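Local coordinates for protein serine protease pet (PDB 4OM9) that acts as a secreted serine protease and enterotoxin of enteroaggregative Escherichia coli, an autotransporter passenger domain that probably cleaves host alpha-fodrin, at residues 40-45 against 197-202; 15-20 against 148-153; 339-344 against 349-354; 88-93 against 360-365. All coordinates share one frame; numbering follows the deposited sequence.

Contact 1: 40-45 against 197-202; sequences FSFPAL and SYFTNL
Phe199 takes the edge of Phe42 on one face of its ring, where Phe42 CZ sits over the ring centre, 3.6 Å from Phe199 CZ. The planes stand at 72°, a T-shaped pair in which Phe42 supplies the edge. Their centroids are 4.8 Å apart. Phe40 meets the same residue in another way. Its ring lies nearly parallel to that of Phe199 but slid so far aside that the two scarcely overlap, and the touching is done by Phe199 CB, which lies over one face of Phe40 at 3.9 Å from Phe40 CZ. Phe199 reaches in because its CG is anti to the backbone N (chi1 -166°). Within 40-45 the two rings also meet, Phe40 CE2 lying over the face of Phe42, so the three phenylalanines form an aromatic cluster. It joins the short hairpin of strands 31-32 and 40-41 to the loop after strand 188-195 in the protease domain. Tyr13 stacks on Phe199, Phe23 meets Phe42 edge-to-face, and Asp196 OD2 accepts a hydrogen bond from the backbone N of Phe199. No hydrogen bond crosses between the segments; cohesion is probably mostly dispersive, with the Phe42 edge on the Phe199 face adding an electrostatic term.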
loop_
_atom_site.group_PDB
_atom_site.type_symbol
_atom_site.label_atom_id
_atom_site.label_comp_id
_atom_site.label_asym_id
_atom_site.label_seq_id
_atom_site.Cartn_x
_atom_site.Cartn_y
_atom_site.Cartn_z
ATOM N N PHE A 40 -9.694 -17.731 -17.846
ATOM C CA PHE A 40 -10.287 -18.745 -16.952
ATOM C C PHE A 40 -10.852 -18.188 -15.651
ATOM O O PHE A 40 -10.123 -17.651 -14.824
ATOM C CB PHE A 40 -9.296 -19.848 -16.577
ATOM C CG PHE A 40 -9.898 -20.891 -15.659
ATOM C CD1 PHE A 40 -10.722 -21.889 -16.169
ATOM C CD2 PHE A 40 -9.670 -20.859 -14.291
ATOM C CE1 PHE A 40 -11.297 -22.837 -15.346
ATOM C CE2 PHE A 40 -10.242 -21.820 -13.448
ATOM C CZ PHE A 40 -11.059 -22.817 -13.985
ATOM N N SER A 41 -12.153 -18.369 -15.459
ATOM C CA SER A 41 -12.804 -17.940 -14.236
ATOM C C SER A 41 -12.970 -19.081 -13.238
ATOM O O SER A 41 -13.611 -20.090 -13.507
ATOM C CB SER A 41 -14.168 -17.323 -14.545
ATOM O OG SER A 41 -14.027 -16.099 -15.245
ATOM N N PHE A 42 -12.376 -18.897 -12.071
ATOM C CA PHE A 42 -12.598 -19.784 -10.953
ATOM C C PHE A 42 -14.039 -19.618 -10.471
ATOM O O PHE A 42 -14.692 -18.629 -10.810
ATOM C CB PHE A 42 -11.568 -19.488 -9.854
ATOM C CG PHE A 42 -10.240 -20.128 -10.112
ATOM C CD1 PHE A 42 -9.327 -19.533 -10.965
ATOM C CD2 PHE A 42 -9.920 -21.353 -9.530
ATOM C CE1 PHE A 42 -8.117 -20.142 -11.223
ATOM C CE2 PHE A 42 -8.704 -21.967 -9.778
ATOM C CZ PHE A 42 -7.802 -21.370 -10.614
ATOM N N PRO A 43 -14.556 -20.596 -9.709
ATOM C CA PRO A 43 -15.961 -20.549 -9.286
ATOM C C PRO A 43 -16.278 -19.377 -8.359
ATOM O O PRO A 43 -15.389 -18.853 -7.683
ATOM C CB PRO A 43 -16.149 -21.881 -8.558
ATOM C CG PRO A 43 -14.781 -22.280 -8.148
ATOM C CD PRO A 43 -13.891 -21.826 -9.249
ATOM N N ALA A 44 -17.546 -18.975 -8.334
ATOM C CA ALA A 44 -17.969 -17.852 -7.509
ATOM C C ALA A 44 -17.955 -18.235 -6.042
ATOM O O ALA A 44 -19.003 -18.454 -5.436
ATOM C CB ALA A 44 -19.352 -17.375 -7.920
ATOM N N LEU A 45 -16.752 -18.334 -5.487
ATOM C CA LEU A 45 -16.553 -18.612 -4.066
ATOM C C LEU A 45 -15.344 -17.827 -3.590
ATOM O O LEU A 45 -14.521 -17.429 -4.407
ATOM C CB LEU A 45 -16.335 -20.105 -3.822
ATOM C CG LEU A 45 -17.397 -21.127 -4.243
ATOM C CD1 LEU A 45 -16.859 -22.517 -4.015
ATOM C CD2 LEU A 45 -18.702 -20.941 -3.484
ATOM N N SER A 197 -11.282 -29.788 -16.210
ATOM C CA SER A 197 -10.564 -30.200 -17.417
ATOM C C SER A 197 -9.605 -29.129 -17.964
ATOM O O SER A 197 -8.795 -29.417 -18.827
ATOM C CB SER A 197 -11.552 -30.609 -18.520
ATOM O OG SER A 197 -12.311 -29.505 -18.976
ATOM N N TYR A 198 -9.679 -27.908 -17.456
ATOM C CA TYR A 198 -8.765 -26.864 -17.921
ATOM C C TYR A 198 -7.716 -26.565 -16.852
ATOM O O TYR A 198 -6.506 -26.580 -17.114
ATOM C CB TYR A 198 -9.533 -25.592 -18.290
ATOM C CG TYR A 198 -10.218 -25.630 -19.653
ATOM C CD1 TYR A 198 -10.966 -26.736 -20.057
ATOM C CD2 TYR A 198 -10.130 -24.554 -20.525
ATOM C CE1 TYR A 198 -11.593 -26.771 -21.300
ATOM C CE2 TYR A 198 -10.757 -24.573 -21.769
ATOM C CZ TYR A 198 -11.488 -25.682 -22.151
ATOM O OH TYR A 198 -12.110 -25.700 -23.387
ATOM N N PHE A 199 -8.184 -26.288 -15.640
ATOM C CA PHE A 199 -7.273 -26.051 -14.542
ATOM C C PHE A 199 -7.053 -27.375 -13.838
ATOM O O PHE A 199 -7.750 -27.721 -12.884
ATOM C CB PHE A 199 -7.817 -25.003 -13.591
ATOM C CG PHE A 199 -6.798 -24.482 -12.650
ATOM C CD1 PHE A 199 -5.878 -23.536 -13.072
ATOM C CD2 PHE A 199 -6.744 -24.938 -11.341
ATOM C CE1 PHE A 199 -4.922 -23.038 -12.199
ATOM C CE2 PHE A 199 -5.789 -24.440 -10.458
ATOM C CZ PHE A 199 -4.873 -23.488 -10.897
ATOM N N THR A 200 -6.088 -28.124 -14.344
ATOM C CA THR A 200 -6.032 -29.541 -14.059
ATOM C C THR A 200 -4.743 -29.902 -13.367
ATOM O O THR A 200 -3.643 -29.816 -13.929
ATOM C CB THR A 200 -6.189 -30.381 -15.344
ATOM O OG1 THR A 200 -7.308 -29.897 -16.100
ATOM C CG2 THR A 200 -6.423 -31.831 -14.998
ATOM N N ASN A 201 -4.910 -30.264 -12.110
ATOM C CA ASN A 201 -3.847 -30.788 -11.310
ATOM C C ASN A 201 -4.245 -32.197 -10.875
ATOM O O ASN A 201 -5.070 -32.359 -9.987
ATOM C CB ASN A 201 -3.603 -29.871 -10.117
ATOM C CG ASN A 201 -2.418 -30.300 -9.289
ATOM O OD1 ASN A 201 -1.782 -31.317 -9.578
ATOM N ND2 ASN A 201 -2.095 -29.509 -8.264
ATOM N N LEU A 202 -3.686 -33.209 -11.526
ATOM C CA LEU A 202 -4.063 -34.576 -11.228
ATOM C C LEU A 202 -3.371 -35.068 -9.955
ATOM O O LEU A 202 -2.260 -34.639 -9.624
ATOM C CB LEU A 202 -3.733 -35.501 -12.400
ATOM C CG LEU A 202 -4.307 -35.085 -13.760
ATOM C CD1 LEU A 202 -3.751 -35.984 -14.840
ATOM C CD2 LEU A 202 -5.832 -35.094 -13.768
#

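Contact 2: 15-20 against 148-153; sequences DLAQNK and FRVGSG
Val150 and Ala17 bury the most surface here, and they meet methyl to methyl: Val150 CG2 is 3.5 Å from Ala17 CB and 3.6 Å from Ala17 CA. The small alanine side chain lets the strand come close to the helix, with the CA atoms of Ala17 and Val150 5.6 Å apart. The valine branch that touches, CG2, lies only roughly anti to its own carbonyl carbon, since chi1, 142°, is off the staggered values. One residue earlier on the helix, Leu16 extends a branch to Phe148, and CD2 stands 3.6 Å from Phe148 CE1 and 3.9 Å from Phe148 CD1, with the two side chains crossing at about a right angle. Leu16 CG is anti to the backbone N (chi1 176°), which carries this methyl out to the ring. Phe148 and Val150 alternate with Arg149 along strand 143-151, and thus present the same strand face to the end of helix 10-17. That strand belongs to the larger antiparallel sheet of the protease domain, whose family falls in the chymotrypsin-like PA clan, and the N-terminal helix packs against it. Ala173 of strand 172-185 touches Leu16, Ala17 and Val150 alike, extending the apolar surface to the neighbouring strand. Past the helix, the chain turns at Asn19, whose side-chain amide is held by hydrogen bonds to Pro48 O, Phe23 O and Phe50 N.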
loop_
_atom_site.group_PDB
_atom_site.type_symbol
_atom_site.label_atom_id
_atom_site.label_comp_id
_atom_site.label_asym_id
_atom_site.label_seq_id
_atom_site.Cartn_x
_atom_site.Cartn_y
_atom_site.Cartn_z
ATOM N N ASP A 15 0.516 -20.582 -6.826
ATOM C CA ASP A 15 -0.036 -19.361 -6.235
ATOM C C ASP A 15 -1.321 -19.681 -5.472
ATOM O O ASP A 15 -1.546 -19.164 -4.376
ATOM C CB ASP A 15 -0.331 -18.295 -7.309
ATOM C CG ASP A 15 0.830 -17.316 -7.534
ATOM O OD1 ASP A 15 1.820 -17.348 -6.786
ATOM O OD2 ASP A 15 0.739 -16.500 -8.493
ATOM N N LEU A 16 -2.156 -20.532 -6.063
ATOM C CA LEU A 16 -3.440 -20.870 -5.465
ATOM C C LEU A 16 -3.249 -21.663 -4.175
ATOM O O LEU A 16 -3.926 -21.403 -3.188
ATOM C CB LEU A 16 -4.308 -21.664 -6.445
ATOM C CG LEU A 16 -5.664 -22.185 -5.963
ATOM C CD1 LEU A 16 -6.506 -21.100 -5.315
ATOM C CD2 LEU A 16 -6.421 -22.810 -7.122
ATOM N N ALA A 17 -2.337 -22.631 -4.195
ATOM C CA ALA A 17 -2.158 -23.512 -3.045
ATOM C C ALA A 17 -1.526 -22.742 -1.900
ATOM O O ALA A 17 -1.760 -23.047 -0.746
ATOM C CB ALA A 17 -1.298 -24.731 -3.401
ATOM N N GLN A 18 -0.740 -21.722 -2.223
ATOM C CA GLN A 18 0.057 -21.076 -1.200
ATOM C C GLN A 18 -0.510 -19.704 -0.880
ATOM O O GLN A 18 0.131 -18.903 -0.189
ATOM C CB GLN A 18 1.519 -21.020 -1.662
ATOM C CG GLN A 18 2.035 -22.430 -2.008
ATOM C CD GLN A 18 3.401 -22.429 -2.637
ATOM O OE1 GLN A 18 4.244 -21.578 -2.323
ATOM N NE2 GLN A 18 3.642 -23.389 -3.531
ATOM N N ASN A 19 -1.730 -19.458 -1.369
ATOM C CA ASN A 19 -2.423 -18.190 -1.141
ATOM C C ASN A 19 -1.552 -16.972 -1.503
ATOM O O ASN A 19 -1.452 -15.997 -0.751
ATOM C CB ASN A 19 -2.891 -18.091 0.313
ATOM C CG ASN A 19 -4.072 -19.001 0.611
ATOM O OD1 ASN A 19 -4.026 -19.801 1.543
ATOM N ND2 ASN A 19 -5.131 -18.879 -0.168
ATOM N N LYS A 20 -0.941 -17.054 -2.678
ATOM C CA LYS A 20 -0.095 -16.009 -3.220
ATOM C C LYS A 20 -0.757 -15.331 -4.422
ATOM O O LYS A 20 -1.691 -15.868 -5.009
ATOM C CB LYS A 20 1.258 -16.605 -3.619
ATOM C CG LYS A 20 2.049 -17.217 -2.456
ATOM C CD LYS A 20 2.739 -16.127 -1.664
ATOM C CE LYS A 20 3.407 -16.684 -0.421
ATOM N NZ LYS A 20 3.831 -15.575 0.480
ATOM N N PHE A 148 -11.563 -27.584 -3.479
ATOM C CA PHE A 148 -10.144 -27.406 -3.700
ATOM C C PHE A 148 -9.369 -28.408 -2.881
ATOM O O PHE A 148 -9.759 -28.762 -1.766
ATOM C CB PHE A 148 -9.685 -25.997 -3.296
ATOM C CG PHE A 148 -10.137 -24.901 -4.222
ATOM C CD1 PHE A 148 -9.429 -24.617 -5.384
ATOM C CD2 PHE A 148 -11.244 -24.114 -3.904
ATOM C CE1 PHE A 148 -9.843 -23.570 -6.249
ATOM C CE2 PHE A 148 -11.661 -23.072 -4.749
ATOM C CZ PHE A 148 -10.962 -22.807 -5.927
ATOM N N ARG A 149 -8.232 -28.824 -3.413
ATOM C CA ARG A 149 -7.340 -29.684 -2.669
ATOM C C ARG A 149 -5.927 -29.212 -2.878
ATOM O O ARG A 149 -5.554 -28.812 -3.963
ATOM C CB ARG A 149 -7.478 -31.130 -3.117
ATOM C CG ARG A 149 -6.689 -32.077 -2.275
ATOM C CD ARG A 149 -6.122 -33.189 -3.125
ATOM N NE ARG A 149 -4.866 -32.737 -3.693
ATOM C CZ ARG A 149 -4.643 -32.603 -4.990
ATOM N NH1 ARG A 149 -5.585 -32.942 -5.851
ATOM N NH2 ARG A 149 -3.459 -32.174 -5.407
ATOM N N VAL A 150 -5.129 -29.297 -1.835
ATOM C CA VAL A 150 -3.782 -28.795 -1.885
ATOM C C VAL A 150 -2.814 -29.874 -1.403
ATOM O O VAL A 150 -3.060 -30.520 -0.370
ATOM C CB VAL A 150 -3.712 -27.529 -1.034
ATOM C CG1 VAL A 150 -2.416 -27.416 -0.277
ATOM C CG2 VAL A 150 -4.055 -26.327 -1.863
ATOM N N GLY A 151 -1.740 -30.100 -2.153
ATOM C CA GLY A 151 -0.709 -31.029 -1.714
ATOM C C GLY A 151 0.566 -30.915 -2.540
ATOM O O GLY A 151 0.649 -30.081 -3.458
ATOM N N SER A 152 1.562 -31.752 -2.229
ATOM C CA SER A 152 2.819 -31.688 -2.964
ATOM C C SER A 152 3.399 -33.055 -3.304
ATOM O O SER A 152 4.545 -33.360 -2.946
ATOM C CB SER A 152 3.846 -30.864 -2.161
ATOM O OG SER A 152 5.012 -30.613 -2.917
ATOM N N GLY A 153 2.613 -33.881 -4.002
ATOM C CA GLY A 153 3.104 -35.151 -4.510
ATOM C C GLY A 153 4.242 -35.016 -5.515
ATOM O O GLY A 153 4.792 -33.945 -5.698
#

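Contact 3: 339-344 against 349-354; sequences AGIDIG and VDWNIK
Ile341 places its terminal methyl over the indole of Trp351: CD1 lies 3.7 Å from the centroid of the six-membered ring, only 22° off the ring normal, a CH-pi contact whose closest ring atom is CZ3, at 3.5 Å from Ile341 CD1. Nearer the turn, Ile343 CD1 and CG1 both pack on Val349 CG2, each 3.8 Å from it. Both isoleucines hold CG1 anti to the carbonyl carbon (chi1 -58° for Ile341), extending CD1 to the far wall. Ile353 CG1 covers the opposite face of the indole, holding it between two isoleucines. Around this first shell stand Phe318, touching Ile341, Ile343 and Val349; Val326, touching Val349, Trp351 and Ile353; and Leu369, touching Ile343, Val349 and Trp351. Strands 341-343 and 348-352 follow one another in the chain and lie in two different sheets of the right-handed parallel beta-helix; Phe318 and Val326 come from the coil before, Leu369 from the coil after. Trp351 NE1 is hydrogen-bonded to Gln375 OE1, which would help fix the ring rotation. No polar bond joins the two segments, so the two sheets meet here through dispersion and the CH-pi contact, while the indole's one polar group is satisfied outside them.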
loop_
_atom_site.group_PDB
_atom_site.type_symbol
_atom_site.label_atom_id
_atom_site.label_comp_id
_atom_site.label_asym_id
_atom_site.label_seq_id
_atom_site.Cartn_x
_atom_site.Cartn_y
_atom_site.Cartn_z
ATOM N N ALA A 339 3.336 -29.584 26.105
ATOM C CA ALA A 339 2.789 -29.356 24.770
ATOM C C ALA A 339 2.628 -27.869 24.491
ATOM O O ALA A 339 2.676 -27.433 23.356
ATOM C CB ALA A 339 1.457 -30.065 24.634
ATOM N N GLY A 340 2.457 -27.094 25.553
ATOM C CA GLY A 340 2.344 -25.654 25.441
ATOM C C GLY A 340 1.268 -25.137 26.372
ATOM O O GLY A 340 0.897 -25.793 27.346
ATOM N N ILE A 341 0.759 -23.955 26.063
ATOM C CA ILE A 341 -0.267 -23.332 26.876
ATOM C C ILE A 341 -1.386 -22.865 25.948
ATOM O O ILE A 341 -1.124 -22.192 24.959
ATOM C CB ILE A 341 0.303 -22.150 27.688
ATOM C CG1 ILE A 341 1.450 -22.623 28.585
ATOM C CG2 ILE A 341 -0.799 -21.450 28.484
ATOM C CD1 ILE A 341 2.087 -21.524 29.438
ATOM N N ASP A 342 -2.622 -23.245 26.259
ATOM C CA ASP A 342 -3.780 -22.911 25.439
ATOM C C ASP A 342 -4.794 -22.202 26.325
ATOM O O ASP A 342 -5.446 -22.827 27.148
ATOM C CB ASP A 342 -4.377 -24.180 24.802
ATOM C CG ASP A 342 -5.561 -23.892 23.859
ATOM O OD1 ASP A 342 -5.834 -22.711 23.564
ATOM O OD2 ASP A 342 -6.218 -24.867 23.395
ATOM N N ILE A 343 -4.920 -20.891 26.160
ATOM C CA ILE A 343 -5.798 -20.102 27.027
ATOM C C ILE A 343 -7.056 -19.695 26.290
ATOM O O ILE A 343 -6.984 -19.115 25.195
ATOM C CB ILE A 343 -5.116 -18.808 27.551
ATOM C CG1 ILE A 343 -3.770 -19.107 28.216
ATOM C CG2 ILE A 343 -6.050 -18.052 28.491
ATOM C CD1 ILE A 343 -2.880 -17.820 28.392
ATOM N N GLY A 344 -8.193 -19.981 26.918
ATOM C CA GLY A 344 -9.492 -19.631 26.390
ATOM C C GLY A 344 -9.771 -18.144 26.343
ATOM O O GLY A 344 -9.187 -17.351 27.092
ATOM N N VAL A 349 -3.947 -15.633 32.355
ATOM C CA VAL A 349 -3.075 -16.458 33.169
ATOM C C VAL A 349 -1.805 -15.709 33.599
ATOM O O VAL A 349 -0.910 -15.473 32.783
ATOM C CB VAL A 349 -2.659 -17.730 32.419
ATOM C CG1 VAL A 349 -1.780 -18.567 33.304
ATOM C CG2 VAL A 349 -3.890 -18.517 31.978
ATOM N N ASP A 350 -1.718 -15.353 34.880
ATOM C CA ASP A 350 -0.499 -14.734 35.392
ATOM C C ASP A 350 0.578 -15.799 35.511
ATOM O O ASP A 350 0.484 -16.744 36.298
ATOM C CB ASP A 350 -0.738 -14.027 36.724
ATOM C CG ASP A 350 -1.548 -12.762 36.558
ATOM O OD1 ASP A 350 -1.647 -12.252 35.421
ATOM O OD2 ASP A 350 -2.096 -12.273 37.553
ATOM N N TRP A 351 1.593 -15.652 34.682
ATOM C CA TRP A 351 2.577 -16.693 34.522
ATOM C C TRP A 351 3.783 -16.296 35.348
ATOM O O TRP A 351 4.641 -15.546 34.885
ATOM C CB TRP A 351 2.913 -16.892 33.033
ATOM C CG TRP A 351 3.917 -17.966 32.769
ATOM C CD1 TRP A 351 5.252 -17.793 32.514
ATOM C CD2 TRP A 351 3.680 -19.392 32.745
ATOM N NE1 TRP A 351 5.856 -19.021 32.333
ATOM C CE2 TRP A 351 4.925 -20.005 32.470
ATOM C CE3 TRP A 351 2.554 -20.191 32.943
ATOM C CZ2 TRP A 351 5.055 -21.401 32.383
ATOM C CZ3 TRP A 351 2.692 -21.574 32.854
ATOM C CH2 TRP A 351 3.934 -22.163 32.574
ATOM N N ASN A 352 3.835 -16.778 36.588
ATOM C CA ASN A 352 4.934 -16.406 37.480
ATOM C C ASN A 352 5.815 -17.593 37.821
ATOM O O ASN A 352 6.154 -17.810 38.957
ATOM C CB ASN A 352 4.421 -15.754 38.770
ATOM C CG ASN A 352 5.533 -15.025 39.530
ATOM O OD1 ASN A 352 6.654 -14.921 39.042
ATOM N ND2 ASN A 352 5.231 -14.541 40.728
ATOM N N ILE A 353 6.173 -18.355 36.799
ATOM C CA ILE A 353 7.247 -19.338 36.890
ATOM C C ILE A 353 7.993 -19.166 35.585
ATOM O O ILE A 353 7.591 -18.359 34.742
ATOM C CB ILE A 353 6.745 -20.812 37.002
ATOM C CG1 ILE A 353 5.918 -21.157 35.748
ATOM C CG2 ILE A 353 5.941 -21.024 38.246
ATOM C CD1 ILE A 353 5.374 -22.600 35.692
ATOM N N LYS A 354 9.046 -19.956 35.409
ATOM C CA LYS A 354 9.731 -20.043 34.131
ATOM C C LYS A 354 9.222 -21.216 33.310
ATOM O O LYS A 354 8.985 -22.309 33.840
ATOM C CB LYS A 354 11.240 -20.178 34.346
ATOM C CG LYS A 354 11.899 -18.945 34.939
ATOM C CD LYS A 354 13.399 -19.068 34.823
ATOM C CE LYS A 354 14.120 -17.860 35.421
ATOM N NZ LYS A 354 13.230 -16.989 36.251
#

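Contact 4: 88-93 against 360-365; sequences TQYTQI and ALHKIG
His362 makes the contact from the side of 360-365, reaching out between Leu361 and Lys363, which do not touch 88-93. Ahead of it, Ala360 gives its carbonyl O to Lys109 NZ, and Leu361 packs on Ile341 and Leu379 of the two adjoining strands. The imidazole then meets two side chains of strand 88-97, chiefly through CE1. Thr88 CG2 is 3.8 Å from His362 CE1, and Tyr90 CE2 is 3.9 Å from the same His362 CE1. The tyrosine carbon lies at the edge of the imidazole, near its plane, and the rings meet rim to rim, with centroids 6.0 Å apart and planes at 69°, neither over the face of the other. His362 has CG anti to the carbonyl carbon (chi1 -70°), which sends the imidazole toward 88-93, and its ND1 is hydrogen-bonded to Tyr110 O, which would fix the ring rotation. Strand 361-364 is one rung of a parallel sheet of the beta-helix, whereas strand 88-97 belongs to the five-stranded antiparallel sheet of the protease domain, so the histidine is one of the links between the two parts of the passenger domain. On the protease side, Glu113 accepts hydrogen bonds from both partners: OE2 pairs with Thr88 OG1 and OE1 with Tyr90 OH; Thr88 OG1 is also bonded to Lys380 NZ of the beta-helix. Lys363 comes next and bends forward along its own chain; its NZ bonds Gly365 O at 3.0 Å, sitting above the carbonyl plane, and also Gly367 O and Asn383 O. Ile364 follows with its side chain on Asp342.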
loop_
_atom_site.group_PDB
_atom_site.type_symbol
_atom_site.label_atom_id
_atom_site.label_comp_id
_atom_site.label_asym_id
_atom_site.label_seq_id
_atom_site.Cartn_x
_atom_site.Cartn_y
_atom_site.Cartn_z
ATOM N N THR A 88 8.333 -24.443 12.488
ATOM C CA THR A 88 8.210 -25.383 13.599
ATOM C C THR A 88 7.933 -26.798 13.126
ATOM O O THR A 88 7.129 -27.003 12.209
ATOM C CB THR A 88 7.104 -24.948 14.566
ATOM O OG1 THR A 88 7.276 -23.555 14.882
ATOM C CG2 THR A 88 7.145 -25.801 15.845
ATOM N N GLN A 89 8.621 -27.753 13.755
ATOM C CA GLN A 89 8.473 -29.179 13.486
ATOM C C GLN A 89 7.596 -29.857 14.528
ATOM O O GLN A 89 7.752 -29.642 15.716
ATOM C CB GLN A 89 9.837 -29.873 13.449
ATOM C CG GLN A 89 10.538 -29.825 12.103
ATOM C CD GLN A 89 10.858 -28.414 11.650
ATOM O OE1 GLN A 89 10.434 -27.976 10.570
ATOM N NE2 GLN A 89 11.618 -27.691 12.470
ATOM N N TYR A 90 6.674 -30.690 14.077
ATOM C CA TYR A 90 5.794 -31.382 14.989
ATOM C C TYR A 90 5.835 -32.883 14.695
ATOM O O TYR A 90 6.034 -33.318 13.544
ATOM C CB TYR A 90 4.360 -30.858 14.876
ATOM C CG TYR A 90 4.197 -29.385 15.162
ATOM C CD1 TYR A 90 4.347 -28.436 14.151
ATOM C CD2 TYR A 90 3.874 -28.938 16.441
ATOM C CE1 TYR A 90 4.191 -27.096 14.407
ATOM C CE2 TYR A 90 3.713 -27.586 16.711
ATOM C CZ TYR A 90 3.878 -26.672 15.700
ATOM O OH TYR A 90 3.719 -25.329 15.971
ATOM N N THR A 91 5.647 -33.674 15.744
ATOM C CA THR A 91 5.747 -35.113 15.613
ATOM C C THR A 91 4.444 -35.763 16.067
ATOM O O THR A 91 3.925 -35.428 17.132
ATOM C CB THR A 91 6.951 -35.646 16.425
ATOM O OG1 THR A 91 8.166 -35.275 15.757
ATOM C CG2 THR A 91 6.893 -37.172 16.577
ATOM N N GLN A 92 3.904 -36.662 15.246
ATOM C CA GLN A 92 2.766 -37.484 15.649
ATOM C C GLN A 92 3.190 -38.399 16.804
ATOM O O GLN A 92 4.151 -39.146 16.672
ATOM C CB GLN A 92 2.247 -38.327 14.470
ATOM C CG GLN A 92 1.228 -39.396 14.859
ATOM C CD GLN A 92 1.057 -40.497 13.790
ATOM O OE1 GLN A 92 0.804 -40.207 12.622
ATOM N NE2 GLN A 92 1.200 -41.761 14.200
ATOM N N ILE A 93 2.492 -38.348 17.930
ATOM C CA ILE A 93 2.858 -39.239 19.021
ATOM C C ILE A 93 1.714 -40.169 19.380
ATOM O O ILE A 93 1.862 -41.032 20.222
ATOM C CB ILE A 93 3.332 -38.455 20.294
ATOM C CG1 ILE A 93 2.282 -37.439 20.749
ATOM C CG2 ILE A 93 4.662 -37.802 20.029
ATOM C CD1 ILE A 93 1.416 -37.932 21.896
ATOM N N ALA A 360 10.853 -24.540 23.590
ATOM C CA ALA A 360 10.042 -23.361 23.288
ATOM C C ALA A 360 8.689 -23.420 23.957
ATOM O O ALA A 360 8.025 -24.452 23.951
ATOM C CB ALA A 360 9.851 -23.195 21.771
ATOM N N LEU A 361 8.263 -22.301 24.510
ATOM C CA LEU A 361 6.917 -22.209 25.029
ATOM C C LEU A 361 5.928 -21.876 23.887
ATOM O O LEU A 361 5.982 -20.796 23.291
ATOM C CB LEU A 361 6.870 -21.166 26.149
ATOM C CG LEU A 361 5.552 -20.482 26.523
ATOM C CD1 LEU A 361 4.433 -21.490 26.734
ATOM C CD2 LEU A 361 5.744 -19.628 27.768
ATOM N N HIS A 362 5.030 -22.818 23.594
ATOM C CA HIS A 362 4.013 -22.630 22.543
ATOM C C HIS A 362 2.719 -22.104 23.126
ATOM O O HIS A 362 2.037 -22.804 23.871
ATOM C CB HIS A 362 3.722 -23.942 21.805
ATOM C CG HIS A 362 4.844 -24.411 20.934
ATOM N ND1 HIS A 362 4.697 -25.434 20.022
ATOM C CD2 HIS A 362 6.128 -23.999 20.833
ATOM C CE1 HIS A 362 5.841 -25.627 19.391
ATOM N NE2 HIS A 362 6.729 -24.774 19.870
ATOM N N LYS A 363 2.370 -20.878 22.777
ATOM C CA LYS A 363 1.157 -20.255 23.282
ATOM C C LYS A 363 0.086 -20.110 22.177
ATOM O O LYS A 363 0.318 -19.452 21.159
ATOM C CB LYS A 363 1.502 -18.888 23.886
ATOM C CG LYS A 363 0.383 -18.264 24.703
ATOM C CD LYS A 363 -0.649 -17.524 23.865
ATOM C CE LYS A 363 -1.741 -16.931 24.751
ATOM N NZ LYS A 363 -2.891 -16.525 23.905
ATOM N N ILE A 364 -1.082 -20.707 22.381
ATOM C CA ILE A 364 -2.211 -20.513 21.455
ATOM C C ILE A 364 -3.448 -20.167 22.246
ATOM O O ILE A 364 -3.368 -19.922 23.463
ATOM C CB ILE A 364 -2.516 -21.737 20.585
ATOM C CG1 ILE A 364 -2.912 -22.935 21.459
ATOM C CG2 ILE A 364 -1.335 -22.080 19.718
ATOM C CD1 ILE A 364 -3.322 -24.187 20.654
ATOM N N GLY A 365 -4.584 -20.130 21.559
ATOM C CA GLY A 365 -5.833 -19.737 22.179
ATOM C C GLY A 365 -5.985 -18.231 22.247
ATOM O O GLY A 365 -5.022 -17.479 22.054
#

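Overall arrangement
Contacts 1 and 2 lie within the protease domain, centred about 13 Å apart, and share the apolar surface around helix 10-17: Leu16 CD2 is 3.6 Å from Phe42 CE2. Their segments alternate along the chain, tying the N-terminal region to later strands twice. Contacts 3 and 4, centred about 14 Å apart, share the parallel sheet in which strands 341-343 and 361-364 are neighbours, joined by probable hydrogen bonds such as Ile341 N to His362 O. Contact 3 lies within the beta-helix, between the segments of contact 4, which spans the domain boundary. Contacts 2 and 4 are about 23 Å apart between centres, so the set runs from protease core, across the interface, into the beta-helix interior.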